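Local coordinates for L-amino acid deaminase (Proteus vulgaris, PDB 5HXW), which probably catalyses the FAD-dependent oxidative deamination of L-amino acids as a membrane-bound flavoprotein, at residues 258-263 / 301-306; 207-212 / 351-356; 80-85 / 274-279. All blocks are in the same frame, centred on the assembly; numbering follows the deposited sequence.

Contact 1: 258-263 / 301-306; sequences PAYQSQ and VAPVVK. With FAD (flavin-adenine dinucleotide), chain G.
Tyr260 N donates to Val301 O at 2.6 Å, the shortest polar bond between 258-263 and 301-306. Val301 N answers with a nearly straight bond to Tyr260 O (2.7 Å, 170°). The two residues form an antiparallel hydrogen-bonded pair that joins strand 257-266 to strand 293-303 in the large mixed sheet. Val301 O also takes a CA-H contact from Ala259. The N-to-C directions of strands 258-263 and 301-303 make 141°, and this is their single bridge. Beyond it, one water donates to Pro258 O (2.9 Å) and to Pro303 O (2.9 Å), so it spans two carbonyls that could not bond to each other.

Apolar side chains pack beside the pair. The Tyr260 side chain stands at about a right angle to Pro303, which meets the edge of the aromatic ring, with Pro303 CG 3.7 Å from Tyr260 CD1. Tyr260 CG is anti to its carbonyl carbon (chi1 -78°), beside the backbone N. Pro258 and Val305 meet tip to tip, Pro258 CG lying 3.7 Å from Val305 CG1.

Strand 386-396 also bonds to 257-266. A cetyl-trimethyl-ammonium molecule touches Ala259, Gln261 and Ala302. Further along, the segment 258-263 reaches the flavin. Gln261 OE1 lies 3.6 Å from the FAD methyl C7M, and Gln263 NE2 lies 3.6 Å from the same methyl.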
loop_
_atom_site.group_PDB
_atom_site.type_symbol
_atom_site.label_atom_id
_atom_site.label_comp_id
_atom_site.label_asym_id
_atom_site.label_seq_id
_atom_site.Cartn_x
_atom_site.Cartn_y
_atom_site.Cartn_z
ATOM N N PRO A 258 -11.233 0.687 -8.373
ATOM C CA PRO A 258 -11.212 1.208 -7.006
ATOM C C PRO A 258 -11.765 0.229 -5.966
ATOM O O PRO A 258 -12.674 -0.551 -6.255
ATOM C CB PRO A 258 -12.096 2.457 -7.088
ATOM C CG PRO A 258 -12.993 2.206 -8.247
ATOM C CD PRO A 258 -12.135 1.476 -9.233
ATOM N N ALA A 259 -11.182 0.278 -4.772
ATOM C CA ALA A 259 -11.658 -0.465 -3.611
ATOM C C ALA A 259 -11.575 0.434 -2.382
ATOM O O ALA A 259 -10.680 1.277 -2.282
ATOM C CB ALA A 259 -10.832 -1.723 -3.413
ATOM N N TYR A 260 -12.509 0.258 -1.455
ATOM C CA TYR A 260 -12.555 1.057 -0.235
ATOM C C TYR A 260 -12.660 0.193 1.013
ATOM O O TYR A 260 -13.319 -0.852 1.004
ATOM C CB TYR A 260 -13.720 2.048 -0.289
ATOM C CG TYR A 260 -13.434 3.257 -1.137
ATOM C CD1 TYR A 260 -13.709 3.259 -2.511
ATOM C CD2 TYR A 260 -12.873 4.409 -0.574
ATOM C CE1 TYR A 260 -13.435 4.373 -3.298
ATOM C CE2 TYR A 260 -12.604 5.529 -1.352
ATOM C CZ TYR A 260 -12.882 5.505 -2.709
ATOM O OH TYR A 260 -12.614 6.612 -3.477
ATOM N N GLN A 261 -11.997 0.638 2.077
ATOM C CA GLN A 261 -12.079 -0.010 3.382
ATOM C C GLN A 261 -11.977 1.015 4.504
ATOM O O GLN A 261 -11.068 1.853 4.521
ATOM C CB GLN A 261 -10.999 -1.083 3.537
ATOM C CG GLN A 261 -11.179 -1.961 4.768
ATOM C CD GLN A 261 -10.053 -2.957 4.962
ATOM O OE1 GLN A 261 -8.876 -2.639 4.776
ATOM N NE2 GLN A 261 -10.413 -4.175 5.343
ATOM N N SER A 262 -12.926 0.934 5.431
ATOM C CA SER A 262 -12.929 1.778 6.616
ATOM C C SER A 262 -11.914 1.273 7.638
ATOM O O SER A 262 -11.717 0.063 7.794
ATOM C CB SER A 262 -14.326 1.829 7.223
ATOM O OG SER A 262 -15.252 2.389 6.311
ATOM N N GLN A 263 -11.262 2.220 8.308
ATOM C CA GLN A 263 -10.298 1.934 9.373
ATOM C C GLN A 263 -10.594 2.799 10.600
ATOM O O GLN A 263 -11.115 3.914 10.477
ATOM C CB GLN A 263 -8.866 2.200 8.902
ATOM C CG GLN A 263 -8.378 1.368 7.722
ATOM C CD GLN A 263 -8.012 -0.062 8.086
ATOM O OE1 GLN A 263 -7.459 -0.331 9.158
ATOM N NE2 GLN A 263 -8.309 -0.989 7.181
ATOM N N VAL A 301 -15.101 -2.638 0.058
ATOM C CA VAL A 301 -16.175 -2.090 -0.768
ATOM C C VAL A 301 -15.615 -1.691 -2.135
ATOM O O VAL A 301 -14.738 -0.831 -2.222
ATOM C CB VAL A 301 -16.886 -0.899 -0.063
ATOM C CG1 VAL A 301 -17.785 -0.133 -1.022
ATOM C CG2 VAL A 301 -17.704 -1.386 1.123
ATOM N N ALA A 302 -16.112 -2.332 -3.192
ATOM C CA ALA A 302 -15.766 -1.953 -4.563
ATOM C C ALA A 302 -16.891 -1.124 -5.200
ATOM O O ALA A 302 -17.957 -1.671 -5.523
ATOM C CB ALA A 302 -15.435 -3.180 -5.409
ATOM N N PRO A 303 -16.667 0.202 -5.363
ATOM C CA PRO A 303 -17.684 1.038 -6.011
ATOM C C PRO A 303 -17.743 0.798 -7.516
ATOM O O PRO A 303 -16.719 0.503 -8.137
ATOM C CB PRO A 303 -17.222 2.466 -5.712
ATOM C CG PRO A 303 -15.750 2.362 -5.505
ATOM C CD PRO A 303 -15.481 0.986 -4.959
ATOM N N VAL A 304 -18.942 0.913 -8.080
ATOM C CA VAL A 304 -19.152 0.798 -9.521
ATOM C C VAL A 304 -18.615 2.063 -10.193
ATOM O O VAL A 304 -19.038 3.171 -9.861
ATOM C CB VAL A 304 -20.648 0.585 -9.868
ATOM C CG1 VAL A 304 -20.856 0.464 -11.374
ATOM C CG2 VAL A 304 -21.194 -0.653 -9.171
ATOM N N VAL A 305 -17.659 1.881 -11.104
ATOM C CA VAL A 305 -17.153 2.958 -11.967
ATOM C C VAL A 305 -17.430 2.633 -13.442
ATOM O O VAL A 305 -17.999 1.579 -13.744
ATOM C CB VAL A 305 -15.650 3.268 -11.720
ATOM C CG1 VAL A 305 -15.458 3.964 -10.378
ATOM C CG2 VAL A 305 -14.785 2.014 -11.828
ATOM N N LYS A 306 -17.043 3.534 -14.351
ATOM C CA LYS A 306 -17.240 3.323 -15.793
ATOM C C LYS A 306 -16.424 2.122 -16.292
ATOM O O LYS A 306 -16.868 1.390 -17.176
ATOM C CB LYS A 306 -16.942 4.601 -16.604
ATOM C CG LYS A 306 -15.468 4.968 -16.758
ATOM C CD LYS A 306 -15.270 6.332 -17.396
ATOM C CE LYS A 306 -13.813 6.745 -17.286
ATOM N NZ LYS A 306 -13.604 8.207 -17.463
HETATM P PA FAD G . -0.172 6.432 -2.429
HETATM O O1A FAD G . -1.633 6.785 -2.549
HETATM O O2A FAD G . 0.415 6.259 -1.062
HETATM O O5B FAD G . 0.688 7.539 -3.207
HETATM C C5B FAD G . 0.276 8.040 -4.471
HETATM C C4B FAD G . 0.465 9.542 -4.459
HETATM O O4B FAD G . 0.565 10.030 -5.794
HETATM C C3B FAD G . -0.715 10.252 -3.815
HETATM O O3B FAD G . -0.203 11.010 -2.715
HETATM C C2B FAD G . -1.276 11.145 -4.912
HETATM O O2B FAD G . -1.688 12.421 -4.424
HETATM C C1B FAD G . -0.107 11.284 -5.868
HETATM N N9A FAD G . -0.484 11.553 -7.275
HETATM C C8A FAD G . -1.347 10.840 -8.027
HETATM N N7A FAD G . -1.448 11.351 -9.276
HETATM C C5A FAD G . -0.633 12.418 -9.334
HETATM C C6A FAD G . -0.261 13.419 -10.361
HETATM N N6A FAD G . -0.807 13.351 -11.595
HETATM N N1A FAD G . 0.639 14.380 -10.027
HETATM C C2A FAD G . 1.192 14.441 -8.797
HETATM N N3A FAD G . 0.896 13.565 -7.811
HETATM C C4A FAD G . 0.011 12.548 -8.015
HETATM N N1 FAD G . -0.272 -2.185 3.035
HETATM C C2 FAD G . 0.420 -3.001 3.868
HETATM O O2 FAD G . 1.571 -3.344 3.528
HETATM N N3 FAD G . -0.098 -3.450 5.030
HETATM C C4 FAD G . -1.336 -3.116 5.447
HETATM O O4 FAD G . -1.783 -3.549 6.536
HETATM C C4X FAD G . -2.158 -2.216 4.586
HETATM N N5 FAD G . -3.413 -1.824 4.919
HETATM C C5X FAD G . -4.146 -1.010 4.108
HETATM C C6 FAD G . -5.438 -0.617 4.475
HETATM C C7 FAD G . -6.187 0.230 3.654
HETATM C C7M FAD G . -7.578 0.632 4.082
HETATM C C8 FAD G . -5.595 0.718 2.370
HETATM C C8M FAD G . -6.319 1.634 1.423
HETATM C C9 FAD G . -4.315 0.327 2.009
HETATM C C9A FAD G . -3.563 -0.517 2.822
HETATM N N10 FAD G . -2.246 -0.901 2.456
HETATM C C10 FAD G . -1.528 -1.762 3.318
HETATM C "C1'" FAD G . -1.667 -0.464 1.179
HETATM C "C2'" FAD G . -0.741 0.730 1.158
HETATM O "O2'" FAD G . -1.379 1.844 1.785
HETATM C "C3'" FAD G . -0.500 1.067 -0.313
HETATM O "O3'" FAD G . -0.324 -0.121 -1.116
HETATM C "C4'" FAD G . 0.683 2.013 -0.502
HETATM O "O4'" FAD G . 0.499 3.230 0.247
HETATM C "C5'" FAD G . 0.821 2.339 -1.978
HETATM O "O5'" FAD G . 1.682 3.458 -2.106
HETATM P P FAD G . 1.586 4.419 -3.379
HETATM O O1P FAD G . 2.684 5.430 -3.210
HETATM O O2P FAD G . 1.563 3.567 -4.619
HETATM O O3P FAD G . 0.128 5.097 -3.273
HETATM O O HOH W 1 -14.352 -1.075 -8.526
#

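Contact 2: 207-212 / 351-356; sequences QCAARG and PFEQFR. With FAD (flavin-adenine dinucleotide), chain G.
At the adenine end of the FAD pocket, Ala209 and Ala210 meet Phe352. Ala210 reads the adenine with its backbone. Ala210 N donates to FAD N1A (2.8 Å), and Ala210 O accepts from FAD N6A (2.7 Å). Phe352 lies against the same amino group, with FAD N6A 3.2 Å above the centre of one ring face.

Beside the ligand, Ala209 CB packs on Phe352 CB and on Glu353 CG (4.0 Å). Next to the pocket, a salt bridge from Arg211 to Glu353 ties the strand to the short helix 351-354. The Arg211 chain is extended from CG to NE and grips Glu353 side-on. Arg211 NE meets Glu353 OE1 at 2.7 Å, and Arg211 NH2 meets Glu353 OE2 at 2.9 Å. Both oxygens are approached on the syn side, somewhat out of the carboxylate plane, and the two flat groups are 24° apart. Ser350 OG also bonds to Glu353 OE1. Arg211 and Gly212 both face Val224 in a classic beta bulge. Arg356 forms a salt bridge with Glu226.

The pair of bonds at Ala210 matches the acceptor N1A and donor N6A of adenine. Guanine carries the reverse pattern at these positions, so the site is consistent with selection of an adenine dinucleotide.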
loop_
_atom_site.group_PDB
_atom_site.type_symbol
_atom_site.label_atom_id
_atom_site.label_comp_id
_atom_site.label_asym_id
_atom_site.label_seq_id
_atom_site.Cartn_x
_atom_site.Cartn_y
_atom_site.Cartn_z
ATOM N N GLN A 207 1.547 20.246 -3.698
ATOM C CA GLN A 207 0.468 21.024 -4.355
ATOM C C GLN A 207 0.763 21.292 -5.844
ATOM O O GLN A 207 0.417 22.343 -6.395
ATOM C CB GLN A 207 0.139 22.328 -3.590
ATOM C CG GLN A 207 -0.217 22.168 -2.110
ATOM C CD GLN A 207 -1.410 21.255 -1.851
ATOM O OE1 GLN A 207 -2.429 21.315 -2.545
ATOM N NE2 GLN A 207 -1.287 20.406 -0.833
ATOM N N CYS A 208 1.383 20.302 -6.483
ATOM C CA CYS A 208 1.960 20.438 -7.812
ATOM C C CYS A 208 1.690 19.159 -8.612
ATOM O O CYS A 208 2.487 18.214 -8.597
ATOM C CB CYS A 208 3.460 20.733 -7.675
ATOM S SG CYS A 208 4.405 20.851 -9.205
ATOM N N ALA A 209 0.546 19.144 -9.295
ATOM C CA ALA A 209 0.065 17.976 -10.036
ATOM C C ALA A 209 0.798 17.794 -11.358
ATOM O O ALA A 209 1.011 18.760 -12.088
ATOM C CB ALA A 209 -1.434 18.092 -10.281
ATOM N N ALA A 210 1.179 16.553 -11.658
ATOM C CA ALA A 210 1.719 16.198 -12.968
ATOM C C ALA A 210 0.577 15.838 -13.917
ATOM O O ALA A 210 -0.115 14.834 -13.726
ATOM C CB ALA A 210 2.716 15.055 -12.855
ATOM N N ARG A 211 0.380 16.677 -14.930
ATOM C CA ARG A 211 -0.683 16.491 -15.922
ATOM C C ARG A 211 -0.337 15.383 -16.920
ATOM O O ARG A 211 -1.195 14.575 -17.293
ATOM C CB ARG A 211 -0.966 17.809 -16.646
ATOM C CG ARG A 211 -1.506 18.897 -15.733
ATOM C CD ARG A 211 -1.514 20.249 -16.415
ATOM N NE ARG A 211 -2.274 21.233 -15.645
ATOM C CZ ARG A 211 -2.281 22.545 -15.870
ATOM N NH1 ARG A 211 -1.559 23.078 -16.851
ATOM N NH2 ARG A 211 -3.019 23.332 -15.099
ATOM N N GLY A 212 0.927 15.353 -17.332
ATOM C CA GLY A 212 1.432 14.375 -18.289
ATOM C C GLY A 212 2.856 14.686 -18.697
ATOM O O GLY A 212 3.572 15.415 -18.000
ATOM N N PRO A 351 -7.719 16.263 -14.322
ATOM C CA PRO A 351 -8.561 15.708 -13.250
ATOM C C PRO A 351 -7.845 15.595 -11.901
ATOM O O PRO A 351 -8.507 15.573 -10.861
ATOM C CB PRO A 351 -8.923 14.315 -13.767
ATOM C CG PRO A 351 -8.748 14.391 -15.239
ATOM C CD PRO A 351 -7.581 15.303 -15.434
ATOM N N PHE A 352 -6.510 15.534 -11.932
ATOM C CA PHE A 352 -5.673 15.536 -10.726
ATOM C C PHE A 352 -5.756 16.859 -9.960
ATOM O O PHE A 352 -5.418 16.915 -8.775
ATOM C CB PHE A 352 -4.208 15.238 -11.072
ATOM C CG PHE A 352 -4.017 14.046 -11.966
ATOM C CD1 PHE A 352 -4.322 12.756 -11.521
ATOM C CD2 PHE A 352 -3.515 14.209 -13.257
ATOM C CE1 PHE A 352 -4.140 11.657 -12.353
ATOM C CE2 PHE A 352 -3.323 13.112 -14.086
ATOM C CZ PHE A 352 -3.640 11.837 -13.635
ATOM N N GLU A 353 -6.181 17.918 -10.652
ATOM C CA GLU A 353 -6.441 19.221 -10.040
ATOM C C GLU A 353 -7.930 19.359 -9.706
ATOM O O GLU A 353 -8.291 19.905 -8.657
ATOM C CB GLU A 353 -6.002 20.355 -10.973
ATOM C CG GLU A 353 -4.523 20.349 -11.339
ATOM C CD GLU A 353 -4.242 21.067 -12.648
ATOM O OE1 GLU A 353 -3.928 20.377 -13.640
ATOM O OE2 GLU A 353 -4.343 22.314 -12.689
ATOM N N GLN A 354 -8.772 18.846 -10.605
ATOM C CA GLN A 354 -10.236 18.895 -10.496
ATOM C C GLN A 354 -10.771 18.049 -9.332
ATOM O O GLN A 354 -11.747 18.424 -8.675
ATOM C CB GLN A 354 -10.856 18.423 -11.814
ATOM C CG GLN A 354 -12.241 18.975 -12.117
ATOM C CD GLN A 354 -12.664 18.716 -13.553
ATOM O OE1 GLN A 354 -12.848 17.567 -13.964
ATOM N NE2 GLN A 354 -12.821 19.786 -14.324
ATOM N N PHE A 355 -10.122 16.908 -9.103
ATOM C CA PHE A 355 -10.473 15.988 -8.031
ATOM C C PHE A 355 -9.266 15.800 -7.104
ATOM O O PHE A 355 -9.003 14.685 -6.642
ATOM C CB PHE A 355 -10.923 14.636 -8.615
ATOM C CG PHE A 355 -12.198 14.697 -9.419
ATOM C CD1 PHE A 355 -13.441 14.535 -8.799
ATOM C CD2 PHE A 355 -12.161 14.891 -10.804
ATOM C CE1 PHE A 355 -14.618 14.586 -9.542
ATOM C CE2 PHE A 355 -13.335 14.942 -11.547
ATOM C CZ PHE A 355 -14.563 14.786 -10.915
ATOM N N ARG A 356 -8.553 16.897 -6.828
ATOM C CA ARG A 356 -7.278 16.873 -6.087
ATOM C C ARG A 356 -7.332 16.104 -4.761
ATOM O O ARG A 356 -6.522 15.206 -4.530
ATOM C CB ARG A 356 -6.735 18.297 -5.873
ATOM C CG ARG A 356 -5.405 18.359 -5.133
ATOM C CD ARG A 356 -4.977 19.786 -4.841
ATOM N NE ARG A 356 -4.202 20.361 -5.941
ATOM C CZ ARG A 356 -4.692 21.171 -6.877
ATOM N NH1 ARG A 356 -5.972 21.531 -6.874
ATOM N NH2 ARG A 356 -3.893 21.627 -7.826
HETATM P PA FAD G . -0.172 6.432 -2.429
HETATM O O1A FAD G . -1.633 6.785 -2.549
HETATM O O2A FAD G . 0.415 6.259 -1.062
HETATM O O5B FAD G . 0.688 7.539 -3.207
HETATM C C5B FAD G . 0.276 8.040 -4.471
HETATM C C4B FAD G . 0.465 9.542 -4.459
HETATM O O4B FAD G . 0.565 10.030 -5.794
HETATM C C3B FAD G . -0.715 10.252 -3.815
HETATM O O3B FAD G . -0.203 11.010 -2.715
HETATM C C2B FAD G . -1.276 11.145 -4.912
HETATM O O2B FAD G . -1.688 12.421 -4.424
HETATM C C1B FAD G . -0.107 11.284 -5.868
HETATM N N9A FAD G . -0.484 11.553 -7.275
HETATM C C8A FAD G . -1.347 10.840 -8.027
HETATM N N7A FAD G . -1.448 11.351 -9.276
HETATM C C5A FAD G . -0.633 12.418 -9.334
HETATM C C6A FAD G . -0.261 13.419 -10.361
HETATM N N6A FAD G . -0.807 13.351 -11.595
HETATM N N1A FAD G . 0.639 14.380 -10.027
HETATM C C2A FAD G . 1.192 14.441 -8.797
HETATM N N3A FAD G . 0.896 13.565 -7.811
HETATM C C4A FAD G . 0.011 12.548 -8.015
HETATM N N1 FAD G . -0.272 -2.185 3.035
HETATM C C2 FAD G . 0.420 -3.001 3.868
HETATM O O2 FAD G . 1.571 -3.344 3.528
HETATM N N3 FAD G . -0.098 -3.450 5.030
HETATM C C4 FAD G . -1.336 -3.116 5.447
HETATM O O4 FAD G . -1.783 -3.549 6.536
HETATM C C4X FAD G . -2.158 -2.216 4.586
HETATM N N5 FAD G . -3.413 -1.824 4.919
HETATM C C5X FAD G . -4.146 -1.010 4.108
HETATM C C6 FAD G . -5.438 -0.617 4.475
HETATM C C7 FAD G . -6.187 0.230 3.654
HETATM C C7M FAD G . -7.578 0.632 4.082
HETATM C C8 FAD G . -5.595 0.718 2.370
HETATM C C8M FAD G . -6.319 1.634 1.423
HETATM C C9 FAD G . -4.315 0.327 2.009
HETATM C C9A FAD G . -3.563 -0.517 2.822
HETATM N N10 FAD G . -2.246 -0.901 2.456
HETATM C C10 FAD G . -1.528 -1.762 3.318
HETATM C "C1'" FAD G . -1.667 -0.464 1.179
HETATM C "C2'" FAD G . -0.741 0.730 1.158
HETATM O "O2'" FAD G . -1.379 1.844 1.785
HETATM C "C3'" FAD G . -0.500 1.067 -0.313
HETATM O "O3'" FAD G . -0.324 -0.121 -1.116
HETATM C "C4'" FAD G . 0.683 2.013 -0.502
HETATM O "O4'" FAD G . 0.499 3.230 0.247
HETATM C "C5'" FAD G . 0.821 2.339 -1.978
HETATM O "O5'" FAD G . 1.682 3.458 -2.106
HETATM P P FAD G . 1.586 4.419 -3.379
HETATM O O1P FAD G . 2.684 5.430 -3.210
HETATM O O2P FAD G . 1.563 3.567 -4.619
HETATM O O3P FAD G . 0.128 5.097 -3.273
#

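Contact 3: 80-85 / 274-279; sequences YGQAIS and GGNVAL. With FAD (flavin-adenine dinucleotide), chain G.
Gln82 turns its CG between its own backbone N and carbonyl carbon (chi1 61°), while Asn276 holds CG anti to its backbone N (chi1 -169°), and the two side chains cross at about a right angle. Asn276 ND2 donates to Gln82 OE1 at 2.8 Å. The donor comes from above the carbonyl plane of Gln82, 47° out of it. This side-chain bond bridges two strands of the large mixed sheet, 82-83 and 276-279, that do not pair with each other. Their nearest CA atoms, Gln82 and Asn276, are 7.9 Å apart. Strand 117-123 pairs with 276-279, and its Arg121 adds a weak bond to Gln82 OE1.

Tyr80 crosses Asn276 obliquely. Tyr80 OH is 3.7 Å from Asn276 OD1, which lies near the plane of the ring at its edge. Tyr80 CB lies 3.5 Å from FAD N5, and FAD O4 also lies at the ring edge.

The same short segment holds the pyrimidine part of the isoalloxazine through its backbone. FAD O4 accepts two bonds, from Gly81 N (3.1 Å) and from Gln82 N (3.0 Å). FAD N3 donates to Gln82 O at 2.8 Å in an almost straight line.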
loop_
_atom_site.group_PDB
_atom_site.type_symbol
_atom_site.label_atom_id
_atom_site.label_comp_id
_atom_site.label_asym_id
_atom_site.label_seq_id
_atom_site.Cartn_x
_atom_site.Cartn_y
_atom_site.Cartn_z
ATOM N N TYR A 80 -3.768 -0.056 7.331
ATOM C CA TYR A 80 -3.984 -0.831 8.553
ATOM C C TYR A 80 -2.704 -0.942 9.388
ATOM O O TYR A 80 -2.709 -0.610 10.578
ATOM C CB TYR A 80 -4.564 -2.212 8.209
ATOM C CG TYR A 80 -4.749 -3.152 9.387
ATOM C CD1 TYR A 80 -5.550 -2.795 10.484
ATOM C CD2 TYR A 80 -4.142 -4.409 9.396
ATOM C CE1 TYR A 80 -5.719 -3.660 11.559
ATOM C CE2 TYR A 80 -4.309 -5.281 10.463
ATOM C CZ TYR A 80 -5.097 -4.902 11.539
ATOM O OH TYR A 80 -5.263 -5.764 12.588
ATOM N N GLY A 81 -1.621 -1.413 8.762
ATOM C CA GLY A 81 -0.287 -1.333 9.354
ATOM C C GLY A 81 0.514 -2.601 9.566
ATOM O O GLY A 81 1.483 -2.588 10.326
ATOM N N GLN A 82 0.130 -3.686 8.900
ATOM C CA GLN A 82 0.828 -4.965 9.062
ATOM C C GLN A 82 1.738 -5.320 7.886
ATOM O O GLN A 82 1.343 -5.203 6.721
ATOM C CB GLN A 82 -0.154 -6.103 9.383
ATOM C CG GLN A 82 -1.222 -6.393 8.333
ATOM C CD GLN A 82 -2.115 -7.564 8.701
ATOM O OE1 GLN A 82 -1.703 -8.480 9.411
ATOM N NE2 GLN A 82 -3.342 -7.546 8.206
ATOM N N ALA A 83 2.961 -5.737 8.213
ATOM C CA ALA A 83 3.916 -6.241 7.226
ATOM C C ALA A 83 4.000 -7.752 7.354
ATOM O O ALA A 83 4.732 -8.279 8.199
ATOM C CB ALA A 83 5.284 -5.592 7.399
ATOM N N ILE A 84 3.223 -8.444 6.524
ATOM C CA ILE A 84 3.077 -9.900 6.635
ATOM C C ILE A 84 3.358 -10.643 5.330
ATOM O O ILE A 84 3.108 -10.123 4.238
ATOM C CB ILE A 84 1.698 -10.321 7.221
ATOM C CG1 ILE A 84 0.532 -9.910 6.303
ATOM C CG2 ILE A 84 1.522 -9.757 8.627
ATOM C CD1 ILE A 84 -0.653 -10.856 6.344
ATOM N N SER A 85 3.903 -11.851 5.462
ATOM C CA SER A 85 4.115 -12.744 4.327
ATOM C C SER A 85 3.054 -13.846 4.284
ATOM O O SER A 85 3.046 -14.657 3.363
ATOM C CB SER A 85 5.522 -13.349 4.377
ATOM O OG SER A 85 5.689 -14.170 5.522
ATOM N N GLY A 274 -1.874 -6.977 23.157
ATOM C CA GLY A 274 -0.730 -6.631 22.305
ATOM C C GLY A 274 -0.613 -7.510 21.071
ATOM O O GLY A 274 -1.370 -8.474 20.901
ATOM N N GLY A 275 0.348 -7.171 20.214
ATOM C CA GLY A 275 0.597 -7.907 18.976
ATOM C C GLY A 275 -0.462 -7.720 17.898
ATOM O O GLY A 275 -1.318 -6.830 17.991
ATOM N N ASN A 276 -0.375 -8.564 16.870
ATOM C CA ASN A 276 -1.328 -8.608 15.764
ATOM C C ASN A 276 -2.189 -9.861 15.885
ATOM O O ASN A 276 -1.667 -10.966 16.104
ATOM C CB ASN A 276 -0.574 -8.588 14.427
ATOM C CG ASN A 276 -1.477 -8.355 13.219
ATOM O OD1 ASN A 276 -2.706 -8.324 13.313
ATOM N ND2 ASN A 276 -0.851 -8.196 12.062
ATOM N N VAL A 277 -3.504 -9.680 15.758
ATOM C CA VAL A 277 -4.480 -10.766 15.912
ATOM C C VAL A 277 -5.535 -10.718 14.802
ATOM O O VAL A 277 -6.103 -9.657 14.511
ATOM C CB VAL A 277 -5.136 -10.751 17.324
ATOM C CG1 VAL A 277 -6.350 -11.669 17.410
ATOM C CG2 VAL A 277 -4.131 -11.133 18.408
ATOM N N ALA A 278 -5.770 -11.878 14.187
ATOM C CA ALA A 278 -6.807 -12.060 13.173
ATOM C C ALA A 278 -7.674 -13.270 13.534
ATOM O O ALA A 278 -7.201 -14.410 13.513
ATOM C CB ALA A 278 -6.174 -12.227 11.798
ATOM N N LEU A 279 -8.937 -13.013 13.871
ATOM C CA LEU A 279 -9.855 -14.054 14.354
ATOM C C LEU A 279 -11.084 -14.236 13.451
ATOM O O LEU A 279 -11.461 -13.299 12.737
ATOM C CB LEU A 279 -10.322 -13.739 15.784
ATOM C CG LEU A 279 -9.338 -13.644 16.951
ATOM C CD1 LEU A 279 -10.000 -12.939 18.120
ATOM C CD2 LEU A 279 -8.806 -15.002 17.384
HETATM P PA FAD G . -0.172 6.432 -2.429
HETATM O O1A FAD G . -1.633 6.785 -2.549
HETATM O O2A FAD G . 0.415 6.259 -1.062
HETATM O O5B FAD G . 0.688 7.539 -3.207
HETATM C C5B FAD G . 0.276 8.040 -4.471
HETATM C C4B FAD G . 0.465 9.542 -4.459
HETATM O O4B FAD G . 0.565 10.030 -5.794
HETATM C C3B FAD G . -0.715 10.252 -3.815
HETATM O O3B FAD G . -0.203 11.010 -2.715
HETATM C C2B FAD G . -1.276 11.145 -4.912
HETATM O O2B FAD G . -1.688 12.421 -4.424
HETATM C C1B FAD G . -0.107 11.284 -5.868
HETATM N N9A FAD G . -0.484 11.553 -7.275
HETATM C C8A FAD G . -1.347 10.840 -8.027
HETATM N N7A FAD G . -1.448 11.351 -9.276
HETATM C C5A FAD G . -0.633 12.418 -9.334
HETATM C C6A FAD G . -0.261 13.419 -10.361
HETATM N N6A FAD G . -0.807 13.351 -11.595
HETATM N N1A FAD G . 0.639 14.380 -10.027
HETATM C C2A FAD G . 1.192 14.441 -8.797
HETATM N N3A FAD G . 0.896 13.565 -7.811
HETATM C C4A FAD G . 0.011 12.548 -8.015
HETATM N N1 FAD G . -0.272 -2.185 3.035
HETATM C C2 FAD G . 0.420 -3.001 3.868
HETATM O O2 FAD G . 1.571 -3.344 3.528
HETATM N N3 FAD G . -0.098 -3.450 5.030
HETATM C C4 FAD G . -1.336 -3.116 5.447
HETATM O O4 FAD G . -1.783 -3.549 6.536
HETATM C C4X FAD G . -2.158 -2.216 4.586
HETATM N N5 FAD G . -3.413 -1.824 4.919
HETATM C C5X FAD G . -4.146 -1.010 4.108
HETATM C C6 FAD G . -5.438 -0.617 4.475
HETATM C C7 FAD G . -6.187 0.230 3.654
HETATM C C7M FAD G . -7.578 0.632 4.082
HETATM C C8 FAD G . -5.595 0.718 2.370
HETATM C C8M FAD G . -6.319 1.634 1.423
HETATM C C9 FAD G . -4.315 0.327 2.009
HETATM C C9A FAD G . -3.563 -0.517 2.822
HETATM N N10 FAD G . -2.246 -0.901 2.456
HETATM C C10 FAD G . -1.528 -1.762 3.318
HETATM C "C1'" FAD G . -1.667 -0.464 1.179
HETATM C "C2'" FAD G . -0.741 0.730 1.158
HETATM O "O2'" FAD G . -1.379 1.844 1.785
HETATM C "C3'" FAD G . -0.500 1.067 -0.313
HETATM O "O3'" FAD G . -0.324 -0.121 -1.116
HETATM C "C4'" FAD G . 0.683 2.013 -0.502
HETATM O "O4'" FAD G . 0.499 3.230 0.247
HETATM C "C5'" FAD G . 0.821 2.339 -1.978
HETATM O "O5'" FAD G . 1.682 3.458 -2.106
HETATM P P FAD G . 1.586 4.419 -3.379
HETATM O O1P FAD G . 2.684 5.430 -3.210
HETATM O O2P FAD G . 1.563 3.567 -4.619
HETATM O O3P FAD G . 0.128 5.097 -3.273
#

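Overall arrangement
The three contacts all touch the one FAD and are spread along its length. Contact 2 holds the adenine. Contact 1 reaches the dimethylbenzene end of the isoalloxazine through Gln261 and Gln263, and contact 3 reaches the pyrimidine end through 80-82. The centres of contacts 2 and 3 are about 34 Å apart, on opposite sides of the chain's centre. Contact 1 is about 21 Å from contact 2 and about 22 Å from contact 3, centre to centre. Contacts 1 and 3 share the large mixed sheet and touch directly, Gln263 OE1 lying 3.4 Å from Tyr80 CD1. In sequence, contact 1 is nested inside contact 2, whereas contact 3 crosses both.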